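Local coordinates for probable aromatic acid decarboxylase (Escherichia coli, PDB 1SBZ) that acts as an FMN-dependent UbiX-like decarboxylase and assembles into a homododecamer, at the interface of chains A and B. Coordinates in Å, arbitrary orientation; residue numbers count along the deposited sequence, not the author numbering. Chains: chain A/B, Probable aromatic acid decarboxylase.

Contact 1: the interface of chains A and B. Residues chain A 149, 151, 155-158, 161-162; chain B 149, 151, 155-158, 161-162.
A:Ile161 and B:Ile161 meet tip to tip at the centre of this two-fold interface, CD1 against CD1 at 3.5 Å, slightly tighter than usual van der Waals contact. In each, CG1 stands anti to the carbonyl carbon (chi1 -65° in A:Ile161), and the same CD1 also crosses the CG2 methyl of the partner's Val158, 3.7 Å from A:Ile161 CD1 to B:Val158 CG2. Each Val158 divides its branches. CG1, anti to the backbone N, runs past the partner's ring, with A:Phe151 CE2 3.5 Å from B:Val158 CG1; CG2 lies over the partner's Pro155 and Glu156 main chain and near the partner's Pro155 ring. The Phe151 rings also cross Val162, A:Phe151 CZ lying 3.8 Å from B:Val162 CG2. At one margin the Pro149 rings point at each other, 4.0 Å between their CD atoms. The polar rim is backbone: B:Val158 N donates to A:Glu156 O at 3.1 Å, nearly straight (165° at H), but from above the carbonyl plane. Its twin binds A:Val158 N to B:Glu156 O, and the pair frames an antiparallel bridge between A:Thr157 and B:Thr157. The bonded NH groups lie at the helix starts, so the patch joins helix 158-170 of chain A to helix 158-171 of chain B and helps hold two subunits of the dodecamer together.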
loop_
_atom_site.group_PDB
_atom_site.type_symbol
_atom_site.label_atom_id
_atom_site.label_comp_id
_atom_site.label_asym_id
_atom_site.label_seq_id
_atom_site.Cartn_x
_atom_site.Cartn_y
_atom_site.Cartn_z
ATOM N N PRO A 149 18.899 25.511 -11.985
ATOM C CA PRO A 149 19.749 26.698 -11.874
ATOM C C PRO A 149 19.628 27.363 -10.511
ATOM O O PRO A 149 18.524 27.470 -9.965
ATOM C CB PRO A 149 19.202 27.633 -12.960
ATOM C CG PRO A 149 17.843 27.145 -13.243
ATOM C CD PRO A 149 17.880 25.665 -13.039
ATOM N N PHE A 151 20.443 30.986 -8.427
ATOM C CA PHE A 151 20.548 32.405 -8.761
ATOM C C PHE A 151 21.212 33.253 -7.677
ATOM O O PHE A 151 21.561 34.408 -7.928
ATOM C CB PHE A 151 19.169 32.974 -9.097
ATOM C CG PHE A 151 18.621 32.502 -10.410
ATOM C CD1 PHE A 151 17.889 31.320 -10.491
ATOM C CD2 PHE A 151 18.829 33.240 -11.566
ATOM C CE1 PHE A 151 17.368 30.881 -11.708
ATOM C CE2 PHE A 151 18.315 32.810 -12.788
ATOM C CZ PHE A 151 17.581 31.628 -12.856
ATOM N N PRO A 155 24.601 34.317 -11.446
ATOM C CA PRO A 155 25.096 33.842 -12.734
ATOM C C PRO A 155 24.730 34.818 -13.852
ATOM O O PRO A 155 23.732 35.538 -13.743
ATOM C CB PRO A 155 24.358 32.508 -12.917
ATOM C CG PRO A 155 23.072 32.682 -12.192
ATOM C CD PRO A 155 23.358 33.621 -11.049
ATOM N N GLU A 156 25.533 34.839 -14.911
ATOM C CA GLU A 156 25.280 35.715 -16.055
ATOM C C GLU A 156 25.130 34.924 -17.348
ATOM O O GLU A 156 24.269 35.230 -18.180
ATOM C CB GLU A 156 26.393 36.756 -16.202
ATOM C CG GLU A 156 26.373 37.845 -15.141
ATOM C CD GLU A 156 27.633 38.698 -15.146
ATOM O OE1 GLU A 156 28.749 38.137 -15.006
ATOM O OE2 GLU A 156 27.502 39.937 -15.278
ATOM N N THR A 157 25.973 33.905 -17.504
ATOM C CA THR A 157 25.973 33.073 -18.707
ATOM C C THR A 157 25.409 31.681 -18.448
ATOM O O THR A 157 25.220 31.270 -17.299
ATOM C CB THR A 157 27.399 32.940 -19.292
ATOM O OG1 THR A 157 28.297 32.479 -18.273
ATOM C CG2 THR A 157 27.957 34.303 -19.698
ATOM N N VAL A 158 25.142 30.965 -19.536
ATOM C CA VAL A 158 24.757 29.561 -19.479
ATOM C C VAL A 158 25.850 28.721 -18.792
ATOM O O VAL A 158 25.542 27.855 -17.967
ATOM C CB VAL A 158 24.410 29.026 -20.889
ATOM C CG1 VAL A 158 24.353 27.504 -20.910
ATOM C CG2 VAL A 158 23.091 29.613 -21.362
ATOM N N ILE A 161 25.646 28.557 -15.014
ATOM C CA ILE A 161 24.654 27.570 -14.605
ATOM C C ILE A 161 25.190 26.139 -14.766
ATOM O O ILE A 161 25.141 25.348 -13.822
ATOM C CB ILE A 161 23.325 27.791 -15.367
ATOM C CG1 ILE A 161 22.719 29.139 -14.959
ATOM C CG2 ILE A 161 22.334 26.653 -15.079
ATOM C CD1 ILE A 161 21.761 29.721 -15.962
ATOM N N VAL A 162 25.723 25.829 -15.947
ATOM C CA VAL A 162 26.286 24.509 -16.227
ATOM C C VAL A 162 27.340 24.089 -15.189
ATOM O O VAL A 162 27.274 22.979 -14.663
ATOM C CB VAL A 162 26.883 24.409 -17.655
ATOM C CG1 VAL A 162 27.570 23.064 -17.855
ATOM C CG2 VAL A 162 25.816 24.618 -18.725
ATOM N N PRO B 149 16.643 23.856 -17.530
ATOM C CA PRO B 149 17.263 24.453 -18.714
ATOM C C PRO B 149 17.066 23.619 -19.975
ATOM O O PRO B 149 17.218 22.393 -19.944
ATOM C CB PRO B 149 18.747 24.488 -18.343
ATOM C CG PRO B 149 18.762 24.512 -16.878
ATOM C CD PRO B 149 17.626 23.625 -16.459
ATOM N N PHE B 151 18.563 23.280 -23.850
ATOM C CA PHE B 151 19.757 23.634 -24.622
ATOM C C PHE B 151 19.576 23.467 -26.133
ATOM O O PHE B 151 20.485 23.788 -26.903
ATOM C CB PHE B 151 20.969 22.815 -24.149
ATOM C CG PHE B 151 21.391 23.105 -22.735
ATOM C CD1 PHE B 151 20.787 22.448 -21.665
ATOM C CD2 PHE B 151 22.394 24.026 -22.471
ATOM C CE1 PHE B 151 21.172 22.703 -20.360
ATOM C CE2 PHE B 151 22.788 24.290 -21.157
ATOM C CZ PHE B 151 22.174 23.632 -20.101
ATOM N N PRO B 155 20.558 28.566 -26.017
ATOM C CA PRO B 155 20.539 29.735 -25.149
ATOM C C PRO B 155 21.967 30.225 -24.900
ATOM O O PRO B 155 22.912 29.438 -24.990
ATOM C CB PRO B 155 19.952 29.178 -23.852
ATOM C CG PRO B 155 20.392 27.758 -23.838
ATOM C CD PRO B 155 20.274 27.324 -25.268
ATOM N N GLU B 156 22.124 31.504 -24.578
ATOM C CA GLU B 156 23.456 32.042 -24.304
ATOM C C GLU B 156 23.558 32.634 -22.909
ATOM O O GLU B 156 24.586 32.502 -22.238
ATOM C CB GLU B 156 23.840 33.093 -25.344
ATOM C CG GLU B 156 24.047 32.542 -26.746
ATOM C CD GLU B 156 24.276 33.631 -27.778
ATOM O OE1 GLU B 156 24.094 34.830 -27.455
ATOM O OE2 GLU B 156 24.643 33.284 -28.923
ATOM N N THR B 157 22.476 33.275 -22.478
ATOM C CA THR B 157 22.450 34.012 -21.219
ATOM C C THR B 157 21.471 33.396 -20.223
ATOM O O THR B 157 20.648 32.550 -20.582
ATOM C CB THR B 157 22.044 35.474 -21.480
ATOM O OG1 THR B 157 20.794 35.499 -22.177
ATOM C CG2 THR B 157 23.007 36.149 -22.461
ATOM N N VAL B 158 21.567 33.844 -18.974
ATOM C CA VAL B 158 20.595 33.514 -17.933
ATOM C C VAL B 158 19.168 33.920 -18.337
ATOM O O VAL B 158 18.216 33.174 -18.094
ATOM C CB VAL B 158 20.994 34.166 -16.587
ATOM C CG1 VAL B 158 19.825 34.205 -15.616
ATOM C CG2 VAL B 158 22.181 33.433 -15.968
ATOM N N ILE B 161 17.442 31.310 -20.527
ATOM C CA ILE B 161 16.952 30.197 -19.718
ATOM C C ILE B 161 15.708 30.615 -18.932
ATOM O O ILE B 161 14.700 29.902 -18.938
ATOM C CB ILE B 161 18.070 29.669 -18.793
ATOM C CG1 ILE B 161 19.053 28.830 -19.607
ATOM C CG2 ILE B 161 17.497 28.827 -17.645
ATOM C CD1 ILE B 161 20.423 28.737 -18.993
ATOM N N VAL B 162 15.781 31.779 -18.286
ATOM C CA VAL B 162 14.645 32.349 -17.560
ATOM C C VAL B 162 13.409 32.482 -18.459
ATOM O O VAL B 162 12.331 31.982 -18.115
ATOM C CB VAL B 162 15.006 33.700 -16.901
ATOM C CG1 VAL B 162 13.765 34.443 -16.448
ATOM C CG2 VAL B 162 15.941 33.481 -15.722
#

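Contact 2: the interface of chains A and B. Residues chain A 11-12, 14-15, 45-46, 122; chain B 148-152.
B:Phe151 slides its ring alongside A:Pro14 in the opposite direction, B:Phe151 CD2 lying 3.6 Å from A:Pro14 CG, while B:Phe151 CD1 lies 3.3 Å from A:Gly12 CA, which stands out of the ring plane on the A:Pro14 side. A:Glu46 crosses this side chain at about a right angle, its carboxylate inclined 40° to the ring. The extended glutamate chain brings both oxygens to the FMN-binding loop: A:Glu46 OE1 takes the A:Gly12 N-H on its syn lone pair at 2.8 Å, and A:Glu46 OE2 accepts from A:Thr11 OG1 at 2.7 Å from above the carboxylate plane. That hydroxyl, anti to its own backbone N (chi1 176°), in turn accepts the B:Phe151 N-H, with 2.8 Å from A:Thr11 OG1 to B:Phe151 N. The threonine thus links the chains. B:Tyr152 presents its ring edge to A:Thr11 CB, in plane, and lays its CB beside A:Leu45 CD2. Opposite, A:Arg122, bent at chi2, runs past selenomethionine B:Met148; A:Thr11 CG2 sits over one guanidinium face, toward its rim. A:Arg122 NE donates to B:Pro149 O at 2.9 Å. The partner's loop thus contacts A:Thr11 and A:Arg122, both FMN-pocket residues, and may help to position them. A:Arg122 NH2 reaches B:Met148 O at 3.2 Å, approaching from above that carbonyl's plane.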
loop_
_atom_site.group_PDB
_atom_site.type_symbol
_atom_site.label_atom_id
_atom_site.label_comp_id
_atom_site.label_asym_id
_atom_site.label_seq_id
_atom_site.Cartn_x
_atom_site.Cartn_y
_atom_site.Cartn_z
ATOM N N THR A 11 17.686 16.991 -23.482
ATOM C CA THR A 11 18.378 18.239 -23.743
ATOM C C THR A 11 19.267 18.578 -22.545
ATOM O O THR A 11 18.877 18.405 -21.387
ATOM C CB THR A 11 17.409 19.372 -24.145
ATOM O OG1 THR A 11 18.151 20.584 -24.294
ATOM C CG2 THR A 11 16.408 19.703 -23.037
ATOM N N GLY A 12 20.494 19.001 -22.830
ATOM C CA GLY A 12 21.480 19.208 -21.781
ATOM C C GLY A 12 22.763 18.433 -21.991
ATOM O O GLY A 12 23.462 18.115 -21.030
ATOM N N PRO A 14 25.457 19.790 -23.142
ATOM C CA PRO A 14 26.482 20.641 -22.525
ATOM C C PRO A 14 26.804 20.306 -21.061
ATOM O O PRO A 14 27.942 20.503 -20.634
ATOM C CB PRO A 14 25.887 22.044 -22.641
ATOM C CG PRO A 14 25.050 21.982 -23.855
ATOM C CD PRO A 14 24.428 20.605 -23.819
ATOM N N LEU A 15 25.823 19.797 -20.312
ATOM C CA LEU A 15 26.030 19.389 -18.914
ATOM C C LEU A 15 26.945 18.170 -18.811
ATOM O O LEU A 15 27.805 18.097 -17.923
ATOM C CB LEU A 15 24.693 19.086 -18.223
ATOM C CG LEU A 15 23.628 20.179 -18.060
ATOM C CD1 LEU A 15 22.269 19.542 -17.807
ATOM C CD2 LEU A 15 23.979 21.162 -16.945
ATOM N N LEU A 45 23.834 18.527 -31.868
ATOM C CA LEU A 45 22.921 19.664 -31.973
ATOM C C LEU A 45 23.209 20.791 -30.968
ATOM O O LEU A 45 23.027 21.968 -31.285
ATOM C CB LEU A 45 21.469 19.186 -31.829
ATOM C CG LEU A 45 20.365 20.218 -31.579
ATOM C CD1 LEU A 45 19.792 20.752 -32.887
ATOM C CD2 LEU A 45 19.259 19.614 -30.708
ATOM N N GLU A 46 23.652 20.434 -29.765
ATOM C CA GLU A 46 23.722 21.399 -28.662
ATOM C C GLU A 46 25.127 21.905 -28.313
ATOM O O GLU A 46 25.264 22.904 -27.601
ATOM C CB GLU A 46 23.023 20.845 -27.411
ATOM C CG GLU A 46 21.531 20.605 -27.606
ATOM C CD GLU A 46 20.834 19.999 -26.397
ATOM O OE1 GLU A 46 21.498 19.654 -25.391
ATOM O OE2 GLU A 46 19.597 19.870 -26.458
ATOM N N ARG A 122 16.232 15.222 -16.471
ATOM C CA ARG A 122 15.803 16.448 -17.123
ATOM C C ARG A 122 14.585 16.224 -18.020
ATOM O O ARG A 122 14.633 15.485 -19.003
ATOM C CB ARG A 122 16.965 17.092 -17.908
ATOM C CG ARG A 122 16.741 18.552 -18.307
ATOM C CD ARG A 122 15.918 18.724 -19.577
ATOM N NE ARG A 122 15.407 20.084 -19.755
ATOM C CZ ARG A 122 14.302 20.372 -20.431
ATOM N NH1 ARG A 122 13.596 19.394 -20.979
ATOM N NH2 ARG A 122 13.892 21.633 -20.555
HETATM N N MSE B 148 13.807 23.747 -15.570
HETATM C CA MSE B 148 14.808 22.903 -16.222
HETATM C C MSE B 148 15.339 23.587 -17.483
HETATM O O MSE B 148 14.570 23.861 -18.405
HETATM C CB MSE B 148 14.197 21.547 -16.603
HETATM C CG MSE B 148 13.599 20.759 -15.460
HETATM SE SE MSE B 148 14.878 19.568 -14.617
HETATM C CE MSE B 148 13.609 18.197 -13.836
ATOM N N PRO B 149 16.643 23.856 -17.530
ATOM C CA PRO B 149 17.263 24.453 -18.714
ATOM C C PRO B 149 17.066 23.619 -19.975
ATOM O O PRO B 149 17.218 22.393 -19.944
ATOM C CB PRO B 149 18.747 24.488 -18.343
ATOM C CG PRO B 149 18.762 24.512 -16.878
ATOM C CD PRO B 149 17.626 23.625 -16.459
ATOM N N ALA B 150 16.709 24.289 -21.065
ATOM C CA ALA B 150 16.668 23.665 -22.382
ATOM C C ALA B 150 17.821 24.197 -23.239
ATOM O O ALA B 150 18.028 25.413 -23.338
ATOM C CB ALA B 150 15.339 23.926 -23.052
ATOM N N PHE B 151 18.563 23.280 -23.850
ATOM C CA PHE B 151 19.757 23.634 -24.622
ATOM C C PHE B 151 19.576 23.467 -26.133
ATOM O O PHE B 151 20.485 23.788 -26.903
ATOM C CB PHE B 151 20.969 22.815 -24.149
ATOM C CG PHE B 151 21.391 23.105 -22.735
ATOM C CD1 PHE B 151 20.787 22.448 -21.665
ATOM C CD2 PHE B 151 22.394 24.026 -22.471
ATOM C CE1 PHE B 151 21.172 22.703 -20.360
ATOM C CE2 PHE B 151 22.788 24.290 -21.157
ATOM C CZ PHE B 151 22.174 23.632 -20.101
ATOM N N TYR B 152 18.412 22.978 -26.556
ATOM C CA TYR B 152 18.172 22.704 -27.982
ATOM C C TYR B 152 17.961 23.979 -28.804
ATOM O O TYR B 152 18.221 23.995 -30.010
ATOM C CB TYR B 152 17.014 21.706 -28.193
ATOM C CG TYR B 152 15.708 22.107 -27.533
ATOM C CD1 TYR B 152 15.327 21.558 -26.310
ATOM C CD2 TYR B 152 14.847 23.030 -28.137
ATOM C CE1 TYR B 152 14.129 21.923 -25.699
ATOM C CE2 TYR B 152 13.652 23.404 -27.531
ATOM C CZ TYR B 152 13.301 22.848 -26.313
ATOM O OH TYR B 152 12.115 23.212 -25.711
HETATM O O HOH W 1 23.329 24.964 -26.533
HETATM O O HOH W 2 19.069 20.493 -19.499
#

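Contact 3: the interface of chains A and B. Residues chain A 127-128, 131-132; chain B 135, 138-139.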
loop_
_atom_site.group_PDB
_atom_site.type_symbol
_atom_site.label_atom_id
_atom_site.label_comp_id
_atom_site.label_asym_id
_atom_site.label_seq_id
_atom_site.Cartn_x
_atom_site.Cartn_y
_atom_site.Cartn_z
ATOM N N SER A 127 5.790 14.622 -15.234
ATOM C CA SER A 127 4.503 13.934 -15.094
ATOM C C SER A 127 4.471 12.999 -13.878
ATOM O O SER A 127 5.490 12.774 -13.229
ATOM C CB SER A 127 4.198 13.130 -16.349
ATOM O OG SER A 127 4.972 11.948 -16.373
ATOM N N THR A 128 3.294 12.445 -13.597
ATOM C CA THR A 128 3.104 11.468 -12.526
ATOM C C THR A 128 4.000 10.245 -12.704
ATOM O O THR A 128 4.541 9.730 -11.734
ATOM C CB THR A 128 1.635 11.033 -12.471
ATOM O OG1 THR A 128 0.842 12.146 -12.048
ATOM C CG2 THR A 128 1.411 9.986 -11.359
ATOM N N LEU A 131 7.650 11.212 -11.773
ATOM C CA LEU A 131 7.822 11.364 -10.325
ATOM C C LEU A 131 7.783 10.032 -9.571
ATOM O O LEU A 131 8.545 9.817 -8.626
ATOM C CB LEU A 131 6.801 12.379 -9.782
ATOM C CG LEU A 131 7.057 13.821 -10.273
ATOM C CD1 LEU A 131 5.828 14.717 -10.210
ATOM C CD2 LEU A 131 8.209 14.454 -9.482
ATOM N N GLU A 132 6.914 9.136 -10.028
ATOM C CA GLU A 132 6.790 7.799 -9.481
ATOM C C GLU A 132 8.095 7.051 -9.631
ATOM O O GLU A 132 8.600 6.474 -8.677
ATOM C CB GLU A 132 5.688 7.047 -10.228
ATOM C CG GLU A 132 4.764 6.270 -9.313
ATOM C CD GLU A 132 3.880 5.305 -10.073
ATOM O OE1 GLU A 132 2.818 5.734 -10.578
ATOM O OE2 GLU A 132 4.255 4.115 -10.162
ATOM N N LEU B 135 4.971 13.847 -6.000
ATOM C CA LEU B 135 4.156 12.771 -6.558
ATOM C C LEU B 135 2.698 12.864 -6.090
ATOM O O LEU B 135 1.789 12.790 -6.895
ATOM C CB LEU B 135 4.748 11.390 -6.234
ATOM C CG LEU B 135 3.939 10.197 -6.777
ATOM C CD1 LEU B 135 3.762 10.259 -8.294
ATOM C CD2 LEU B 135 4.565 8.872 -6.357
ATOM N N SER B 138 1.024 15.771 -7.783
ATOM C CA SER B 138 0.889 15.423 -9.202
ATOM C C SER B 138 -0.300 14.502 -9.505
ATOM O O SER B 138 -0.994 14.693 -10.515
ATOM C CB SER B 138 2.182 14.801 -9.727
ATOM O OG SER B 138 2.058 14.479 -11.103
ATOM N N ARG B 139 -0.522 13.497 -8.647
ATOM C CA ARG B 139 -1.693 12.603 -8.768
ATOM C C ARG B 139 -3.030 13.350 -8.712
ATOM O O ARG B 139 -4.060 12.842 -9.177
ATOM C CB ARG B 139 -1.652 11.494 -7.702
ATOM C CG ARG B 139 -0.574 10.465 -7.969
ATOM C CD ARG B 139 -0.440 9.317 -6.960
ATOM N NE ARG B 139 0.311 8.239 -7.602
ATOM C CZ ARG B 139 1.180 7.422 -7.022
ATOM N NH1 ARG B 139 1.468 7.513 -5.719
ATOM N NH2 ARG B 139 1.769 6.498 -7.772
#
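B:Leu135 supplies the apolar centre, its CG anti to the backbone N (chi1 179°) so that both methyls face chain A. B:Leu135 CD1 packs between A:Thr128 and A:Leu131, 3.9 Å from the A:Thr128 CG2 methyl and also over that residue's carbonyl oxygen. B:Leu135 CD2 turns to the glutamate stem, 3.9 Å from A:Glu132 CG, the two side chains crossing obliquely. Beside this, A:Leu131 CD1 touches B:Ser138 CB at 3.7 Å. A:Thr128 splits its branches between apolar and polar work: CG2, anti to the backbone N, meets B:Leu135 and the B:Arg139 CG methylene, whereas A:Thr128 OG1 pairs with B:Ser138 OG in a 2.8 Å hydrogen bond in which either hydroxyl could be the donor. Farther out, B:Arg139, extended from CG to NE, crosses A:Glu132 at about a right angle. B:Arg139 NH2 forms a salt bridge to A:Glu132 OE1 at 3.1 Å, but the carboxylate and guanidinium planes stand 47° apart, and as a hydrogen bond the pair is weak. B:Leu135 CD2 lies over one guanidinium face, toward its rim, and may steady the arginine from within its own chain. In the fold, the first turns of A helix 128-138 rest here against the last turns of its counterpart, B helix 128-139.

Contacts 1 and 2 are neighbours, their C-alpha centres about 11 Å apart, and share B:Pro149 and B:Phe151, so one loop of chain B serves both the symmetric seam and the FMN pocket of chain A. Contact 3 lies about 27 Å from contact 1 and about 23 Å from contact 2, a separate helix-to-helix anchor. Two-fold symmetry gives contacts 2 and 3 twins with the chains exchanged, whereas contact 1 contains both halves of its own pairs. Flavin-site geometry and subunit pairing may therefore be coupled, so each FMN pocket may depend on the dimeric unit within the dodecamer.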